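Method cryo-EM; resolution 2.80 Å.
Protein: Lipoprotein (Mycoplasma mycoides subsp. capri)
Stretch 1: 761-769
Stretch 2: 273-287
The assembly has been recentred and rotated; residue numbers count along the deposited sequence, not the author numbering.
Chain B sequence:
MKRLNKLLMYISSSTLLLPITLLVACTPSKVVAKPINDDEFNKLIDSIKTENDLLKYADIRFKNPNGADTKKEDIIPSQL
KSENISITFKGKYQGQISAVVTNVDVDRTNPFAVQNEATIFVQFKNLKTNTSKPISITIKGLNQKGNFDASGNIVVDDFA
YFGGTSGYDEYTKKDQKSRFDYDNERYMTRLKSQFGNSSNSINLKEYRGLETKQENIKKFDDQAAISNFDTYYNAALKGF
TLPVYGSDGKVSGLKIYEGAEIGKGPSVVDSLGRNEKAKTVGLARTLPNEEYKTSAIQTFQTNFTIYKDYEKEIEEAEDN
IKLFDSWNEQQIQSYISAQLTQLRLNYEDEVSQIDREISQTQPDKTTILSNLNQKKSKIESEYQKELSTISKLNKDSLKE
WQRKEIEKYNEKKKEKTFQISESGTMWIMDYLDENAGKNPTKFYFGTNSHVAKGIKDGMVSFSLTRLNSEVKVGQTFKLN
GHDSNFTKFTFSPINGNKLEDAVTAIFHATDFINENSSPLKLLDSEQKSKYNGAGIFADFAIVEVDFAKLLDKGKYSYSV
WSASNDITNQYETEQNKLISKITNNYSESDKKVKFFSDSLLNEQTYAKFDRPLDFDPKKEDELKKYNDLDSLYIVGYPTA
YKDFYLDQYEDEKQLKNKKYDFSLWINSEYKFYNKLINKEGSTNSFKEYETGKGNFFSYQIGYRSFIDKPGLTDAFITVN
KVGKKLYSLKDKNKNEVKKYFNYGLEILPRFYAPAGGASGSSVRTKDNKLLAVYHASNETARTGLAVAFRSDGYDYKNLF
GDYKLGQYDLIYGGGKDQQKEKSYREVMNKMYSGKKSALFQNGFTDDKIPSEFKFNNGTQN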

ATOM      1  N   SER B 761      10.496 -17.300   9.081  1.00 55.36           N
ATOM      2  CA  SER B 761      10.940 -15.990   9.545  1.00 55.36           C
ATOM      3  C   SER B 761      11.619 -16.106  10.904  1.00 55.36           C
ATOM      4  O   SER B 761      10.992 -16.534  11.863  1.00 55.36           O
ATOM      5  CB  SER B 761       9.691 -15.135   9.620  1.00 55.36           C
ATOM      6  OG  SER B 761       9.106 -15.056   8.360  1.00 55.36           O
ATOM      7  N   SER B 762      12.906 -15.801  11.001  1.00 56.77           N
ATOM      8  CA  SER B 762      13.655 -15.942  12.249  1.00 56.77           C
ATOM      9  C   SER B 762      13.210 -14.933  13.299  1.00 56.77           C
ATOM     10  O   SER B 762      13.377 -13.732  13.111  1.00 56.77           O
ATOM     11  CB  SER B 762      15.158 -15.781  12.025  1.00 56.77           C
ATOM     12  OG  SER B 762      15.475 -14.492  11.561  1.00 56.77           O
ATOM     13  N   VAL B 763      12.756 -15.422  14.443  1.00 57.45           N
ATOM     14  CA  VAL B 763      12.744 -14.674  15.685  1.00 57.45           C
ATOM     15  C   VAL B 763      14.168 -14.616  16.209  1.00 57.45           C
ATOM     16  O   VAL B 763      14.827 -15.648  16.317  1.00 57.45           O
ATOM     17  CB  VAL B 763      11.832 -15.385  16.696  1.00 57.45           C
ATOM     18  CG1 VAL B 763      11.708 -14.657  18.021  1.00 57.45           C
ATOM     19  CG2 VAL B 763      10.440 -15.660  16.133  1.00 57.45           C
ATOM     20  N   ARG B 764      14.649 -13.442  16.594  1.00 59.01           N
ATOM     21  CA  ARG B 764      15.972 -13.249  17.194  1.00 59.01           C
ATOM     22  C   ARG B 764      15.881 -12.476  18.479  1.00 59.01           C
ATOM     23  O   ARG B 764      14.843 -11.937  18.805  1.00 59.01           O
ATOM     24  CB  ARG B 764      16.905 -12.502  16.241  1.00 59.01           C
ATOM     25  CG  ARG B 764      16.825 -13.056  14.839  1.00 59.01           C
ATOM     26  CD  ARG B 764      17.946 -12.508  13.993  1.00 59.01           C
ATOM     27  NE  ARG B 764      17.751 -12.941  12.616  1.00 59.01           N
ATOM     28  CZ  ARG B 764      18.608 -12.906  11.642  1.00 59.01           C
ATOM     29  NH1 ARG B 764      19.774 -12.393  11.767  1.00 59.01           N
ATOM     30  NH2 ARG B 764      18.271 -13.407  10.511  1.00 59.01           N
ATOM     31  N   THR B 765      16.988 -12.367  19.179  1.00 64.93           N
ATOM     32  CA  THR B 765      17.131 -11.442  20.301  1.00 64.93           C
ATOM     33  C   THR B 765      18.364 -10.557  20.165  1.00 64.93           C
ATOM     34  O   THR B 765      19.155 -10.725  19.241  1.00 64.93           O
ATOM     35  CB  THR B 765      17.000 -12.169  21.631  1.00 64.93           C
ATOM     36  OG1 THR B 765      16.686 -11.239  22.632  1.00 64.93           O
ATOM     37  CG2 THR B 765      18.237 -12.932  22.037  1.00 64.93           C
ATOM     38  N   LYS B 766      18.478  -9.574  21.065  1.00 71.96           N
ATOM     39  CA  LYS B 766      19.211  -8.298  20.967  1.00 71.96           C
ATOM     40  C   LYS B 766      20.546  -8.296  20.230  1.00 71.96           C
ATOM     41  O   LYS B 766      20.783  -7.380  19.446  1.00 71.96           O
ATOM     42  CB  LYS B 766      19.486  -7.781  22.380  1.00 71.96           C
ATOM     43  CG  LYS B 766      18.238  -7.289  23.115  1.00 71.96           C
ATOM     44  CD  LYS B 766      18.548  -6.777  24.524  1.00 71.96           C
ATOM     45  CE  LYS B 766      19.605  -5.664  24.574  1.00 71.96           C
ATOM     46  NZ  LYS B 766      19.858  -5.184  25.947  1.00 71.96           N
ATOM     47  N   ASP B 767      21.428  -9.257  20.496  1.00 70.35           N
ATOM     48  CA  ASP B 767      22.787  -9.268  19.943  1.00 70.35           C
ATOM     49  C   ASP B 767      22.926 -10.154  18.695  1.00 70.35           C
ATOM     50  O   ASP B 767      23.986 -10.726  18.434  1.00 70.35           O
ATOM     51  CB  ASP B 767      23.824  -9.554  21.030  1.00 70.35           C
ATOM     52  CG  ASP B 767      23.839 -10.995  21.527  1.00 70.35           C
ATOM     53  OD1 ASP B 767      22.788 -11.505  21.968  1.00 70.35           O
ATOM     54  OD2 ASP B 767      24.927 -11.624  21.509  1.00 70.35           O
ATOM     55  N   ASN B 768      21.847 -10.264  17.919  1.00 68.14           N
ATOM     56  CA  ASN B 768      21.732 -11.095  16.726  1.00 68.14           C
ATOM     57  C   ASN B 768      21.846 -12.598  17.035  1.00 68.14           C
ATOM     58  O   ASN B 768      22.565 -13.348  16.370  1.00 68.14           O
ATOM     59  CB  ASN B 768      22.643 -10.557  15.604  1.00 68.14           C
ATOM     60  CG  ASN B 768      22.168 -10.890  14.216  1.00 68.14           C
ATOM     61  OD1 ASN B 768      21.037 -11.295  14.000  1.00 68.14           O
ATOM     62  ND2 ASN B 768      22.988 -10.725  13.212  1.00 68.14           N
ATOM     63  N   LYS B 769      21.135 -13.037  18.083  1.00 67.03           N
ATOM     64  CA  LYS B 769      20.994 -14.450  18.472  1.00 67.03           C
ATOM     65  C   LYS B 769      19.664 -15.015  17.977  1.00 67.03           C
ATOM     66  O   LYS B 769      18.603 -14.612  18.436  1.00 67.03           O
ATOM     67  CB  LYS B 769      21.100 -14.606  19.993  1.00 67.03           C
ATOM     68  CG  LYS B 769      22.537 -14.733  20.491  1.00 67.03           C
ATOM     69  CD  LYS B 769      22.565 -14.980  22.002  1.00 67.03           C
ATOM     70  CE  LYS B 769      23.979 -15.184  22.556  1.00 67.03           C
ATOM     71  NZ  LYS B 769      24.603 -13.928  23.008  1.00 67.03           N
TER
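Stretch 2 (273-287) GRNEKAKTVGLARTL

Residues 762-765 of stretch 1 form a strand that turns back on itself at Lys766-Asn768: Thr765 N donates to Lys769 O (2.9 Å), and Lys769 N returns a bond to Thr765 O (3.3 Å). Asn768 takes positive phi and psi (64/46°), as a tight turn often requires. Stretch 2 is mostly irregular; 275-277 have helical phi/psi without the regular bonds, and no single axis defines a crossing angle. Its direction follows from the nearest CA pairs: Ser762 faces Thr286 (7.5 Å) and Lys766 faces Glu276 (6.8 Å), so the two chains run broadly antiparallel, while Val281 lies nearest Asn768 (7.3 Å).

Arg764, whose CA-CB bond points toward stretch 2, is the centre of the contact. Its guanidinium is fixed within its own stretch, NE to Ser762 OG (2.9 Å) and NH1 to Asn768 OD1 (2.8 Å, 163°). Val281 packs on it, with CG2 3.7 Å from Arg764 CD and CG1 over one guanidinium face; CG2 also lies 3.6 Å from Asn768 OD1. Arg764 NH2 comes within 2.9 Å of Thr286 OG1, but the angle is too poor for a hydrogen bond; that hydroxyl donates to Val281 O (2.9 Å). At the turn, Glu276 CG approaches Lys766 O at 4.0 Å. With no hydrogen bond crossing, the 376 Å² contact rests on packing.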

ATOM      1  N   GLY B 273      12.230   0.211  12.621  1.00 63.79           N
ATOM      2  CA  GLY B 273      12.366   0.904  13.905  1.00 63.79           C
ATOM      3  C   GLY B 273      13.804   1.276  14.301  1.00 63.79           C
ATOM      4  O   GLY B 273      14.038   2.415  14.693  1.00 63.79           O
ATOM      5  N   ARG B 274      14.757   0.338  14.227  1.00 68.40           N
ATOM      6  CA  ARG B 274      16.113   0.435  14.812  1.00 68.40           C
ATOM      7  C   ARG B 274      17.134  -0.470  14.120  1.00 68.40           C
ATOM      8  O   ARG B 274      16.757  -1.374  13.386  1.00 68.40           O
ATOM      9  CB  ARG B 274      16.090   0.162  16.339  1.00 68.40           C
ATOM     10  CG  ARG B 274      15.842  -1.304  16.737  1.00 68.40           C
ATOM     11  CD  ARG B 274      16.277  -1.608  18.165  1.00 68.40           C
ATOM     12  NE  ARG B 274      16.097  -3.027  18.541  1.00 68.40           N
ATOM     13  CZ  ARG B 274      16.393  -3.571  19.711  1.00 68.40           C
ATOM     14  NH1 ARG B 274      16.292  -4.844  19.917  1.00 68.40           N
ATOM     15  NH2 ARG B 274      16.769  -2.891  20.742  1.00 68.40           N
ATOM     16  N   ASN B 275      18.417  -0.271  14.403  1.00 70.64           N
ATOM     17  CA  ASN B 275      19.519  -0.941  13.705  1.00 70.64           C
ATOM     18  C   ASN B 275      19.548  -2.466  13.906  1.00 70.64           C
ATOM     19  O   ASN B 275      19.842  -3.227  12.995  1.00 70.64           O
ATOM     20  CB  ASN B 275      20.824  -0.265  14.146  1.00 70.64           C
ATOM     21  CG  ASN B 275      21.945  -0.516  13.160  1.00 70.64           C
ATOM     22  OD1 ASN B 275      22.488  -1.599  13.040  1.00 70.64           O
ATOM     23  ND2 ASN B 275      22.348   0.492  12.430  1.00 70.64           N
ATOM     24  N   GLU B 276      19.187  -2.948  15.087  1.00 70.73           N
ATOM     25  CA  GLU B 276      19.136  -4.389  15.368  1.00 70.73           C
ATOM     26  C   GLU B 276      17.985  -5.090  14.628  1.00 70.73           C
ATOM     27  O   GLU B 276      17.960  -6.308  14.533  1.00 70.73           O
ATOM     28  CB  GLU B 276      19.072  -4.670  16.874  1.00 70.73           C
ATOM     29  CG  GLU B 276      20.017  -3.852  17.770  1.00 70.73           C
ATOM     30  CD  GLU B 276      21.481  -3.737  17.290  1.00 70.73           C
ATOM     31  OE1 GLU B 276      22.073  -4.706  16.768  1.00 70.73           O
ATOM     32  OE2 GLU B 276      22.074  -2.650  17.457  1.00 70.73           O
ATOM     33  N   LYS B 277      17.025  -4.327  14.079  1.00 67.16           N
ATOM     34  CA  LYS B 277      15.931  -4.834  13.234  1.00 67.16           C
ATOM     35  C   LYS B 277      16.311  -4.807  11.763  1.00 67.16           C
ATOM     36  O   LYS B 277      16.050  -5.758  11.054  1.00 67.16           O
ATOM     37  CB  LYS B 277      14.644  -4.021  13.418  1.00 67.16           C
ATOM     38  CG  LYS B 277      14.129  -3.972  14.850  1.00 67.16           C
ATOM     39  CD  LYS B 277      12.828  -3.161  15.034  1.00 67.16           C
ATOM     40  CE  LYS B 277      11.521  -3.956  14.888  1.00 67.16           C
ATOM     41  NZ  LYS B 277      11.083  -4.591  16.161  1.00 67.16           N
ATOM     42  N   ALA B 278      16.934  -3.758  11.267  1.00 66.27           N
ATOM     43  CA  ALA B 278      17.439  -3.696   9.904  1.00 66.27           C
ATOM     44  C   ALA B 278      18.630  -2.755   9.868  1.00 66.27           C
ATOM     45  O   ALA B 278      18.718  -1.847  10.673  1.00 66.27           O
ATOM     46  CB  ALA B 278      16.332  -3.250   8.970  1.00 66.27           C
ATOM     47  N   LYS B 279      19.532  -2.984   8.918  1.00 67.44           N
ATOM     48  CA  LYS B 279      20.965  -2.660   9.030  1.00 67.44           C
ATOM     49  C   LYS B 279      21.681  -3.698   9.938  1.00 67.44           C
ATOM     50  O   LYS B 279      22.905  -3.789   9.896  1.00 67.44           O
ATOM     51  CB  LYS B 279      21.195  -1.166   9.341  1.00 67.44           C
ATOM     52  CG  LYS B 279      22.593  -0.608   9.017  1.00 67.44           C
ATOM     53  CD  LYS B 279      22.883  -0.469   7.520  1.00 67.44           C
ATOM     54  CE  LYS B 279      24.220   0.231   7.298  1.00 67.44           C
ATOM     55  NZ  LYS B 279      24.423   0.634   5.890  1.00 67.44           N
ATOM     56  N   THR B 280      20.908  -4.583  10.599  1.00 65.17           N
ATOM     57  CA  THR B 280      21.332  -5.876  11.139  1.00 65.17           C
ATOM     58  C   THR B 280      20.458  -7.056  10.683  1.00 65.17           C
ATOM     59  O   THR B 280      21.004  -7.975  10.105  1.00 65.17           O
ATOM     60  CB  THR B 280      21.449  -5.843  12.664  1.00 65.17           C
ATOM     61  OG1 THR B 280      22.256  -4.763  13.070  1.00 65.17           O
ATOM     62  CG2 THR B 280      22.079  -7.117  13.200  1.00 65.17           C
ATOM     63  N   VAL B 281      19.143  -7.097  10.932  1.00 62.50           N
ATOM     64  CA  VAL B 281      18.364  -8.367  10.838  1.00 62.50           C
ATOM     65  C   VAL B 281      17.584  -8.600   9.544  1.00 62.50           C
ATOM     66  O   VAL B 281      17.745  -9.638   8.913  1.00 62.50           O
ATOM     67  CB  VAL B 281      17.486  -8.563  12.093  1.00 62.50           C
ATOM     68  CG1 VAL B 281      16.374  -9.599  11.949  1.00 62.50           C
ATOM     69  CG2 VAL B 281      18.392  -8.958  13.258  1.00 62.50           C
ATOM     70  N   GLY B 282      16.677  -7.714   9.159  1.00 59.09           N
ATOM     71  CA  GLY B 282      15.802  -7.885   7.992  1.00 59.09           C
ATOM     72  C   GLY B 282      16.383  -7.412   6.679  1.00 59.09           C
ATOM     73  O   GLY B 282      15.789  -7.512   5.615  1.00 59.09           O
ATOM     74  N   LEU B 283      17.569  -6.863   6.789  1.00 62.40           N
ATOM     75  CA  LEU B 283      18.437  -6.342   5.759  1.00 62.40           C
ATOM     76  C   LEU B 283      19.772  -7.018   5.994  1.00 62.40           C
ATOM     77  O   LEU B 283      20.137  -7.281   7.133  1.00 62.40           O
ATOM     78  CB  LEU B 283      18.471  -4.814   5.911  1.00 62.40           C
ATOM     79  CG  LEU B 283      19.586  -4.037   5.200  1.00 62.40           C
ATOM     80  CD1 LEU B 283      19.262  -2.548   5.292  1.00 62.40           C
ATOM     81  CD2 LEU B 283      20.959  -4.261   5.837  1.00 62.40           C
ATOM     82  N   ALA B 284      20.491  -7.319   4.936  1.00 63.61           N
ATOM     83  CA  ALA B 284      21.690  -8.146   4.991  1.00 63.61           C
ATOM     84  C   ALA B 284      21.538  -9.613   5.421  1.00 63.61           C
ATOM     85  O   ALA B 284      22.228 -10.435   4.847  1.00 63.61           O
ATOM     86  CB  ALA B 284      22.830  -7.438   5.699  1.00 63.61           C
ATOM     87  N   ARG B 285      20.692  -9.970   6.384  1.00 63.10           N
ATOM     88  CA  ARG B 285      20.725 -11.300   7.004  1.00 63.10           C
ATOM     89  C   ARG B 285      19.497 -12.131   6.693  1.00 63.10           C
ATOM     90  O   ARG B 285      19.629 -13.223   6.147  1.00 63.10           O
ATOM     91  CB  ARG B 285      20.979 -11.207   8.516  1.00 63.10           C
ATOM     92  CG  ARG B 285      22.204 -10.385   8.912  1.00 63.10           C
ATOM     93  CD  ARG B 285      23.546 -10.951   8.489  1.00 63.10           C
ATOM     94  NE  ARG B 285      24.611 -10.025   8.911  1.00 63.10           N
ATOM     95  CZ  ARG B 285      25.208  -9.122   8.157  1.00 63.10           C
ATOM     96  NH1 ARG B 285      25.423  -9.285   6.888  1.00 63.10           N
ATOM     97  NH2 ARG B 285      25.600  -7.996   8.661  1.00 63.10           N
ATOM     98  N   THR B 286      18.301 -11.646   6.991  1.00 60.59           N
ATOM     99  CA  THR B 286      17.044 -12.308   6.594  1.00 60.59           C
ATOM    100  C   THR B 286      16.732 -11.978   5.156  1.00 60.59           C
ATOM    101  O   THR B 286      15.661 -11.488   4.810  1.00 60.59           O
ATOM    102  CB  THR B 286      15.858 -12.016   7.499  1.00 60.59           C
ATOM    103  OG1 THR B 286      16.315 -12.171   8.812  1.00 60.59           O
ATOM    104  CG2 THR B 286      14.741 -13.030   7.252  1.00 60.59           C
ATOM    105  N   LEU B 287      17.767 -12.123   4.338  1.00 60.11           N
ATOM    106  CA  LEU B 287      17.877 -11.405   3.101  1.00 60.11           C
ATOM    107  C   LEU B 287      16.711 -11.778   2.193  1.00 60.11           C
ATOM    108  O   LEU B 287      15.970 -10.858   1.829  1.00 60.11           O
ATOM    109  CB  LEU B 287      19.338 -11.448   2.553  1.00 60.11           C
ATOM    110  CG  LEU B 287      19.974 -12.718   1.950  1.00 60.11           C
ATOM    111  CD1 LEU B 287      19.701 -12.848   0.455  1.00 60.11           C
ATOM    112  CD2 LEU B 287      21.484 -12.663   2.077  1.00 60.11           C
TER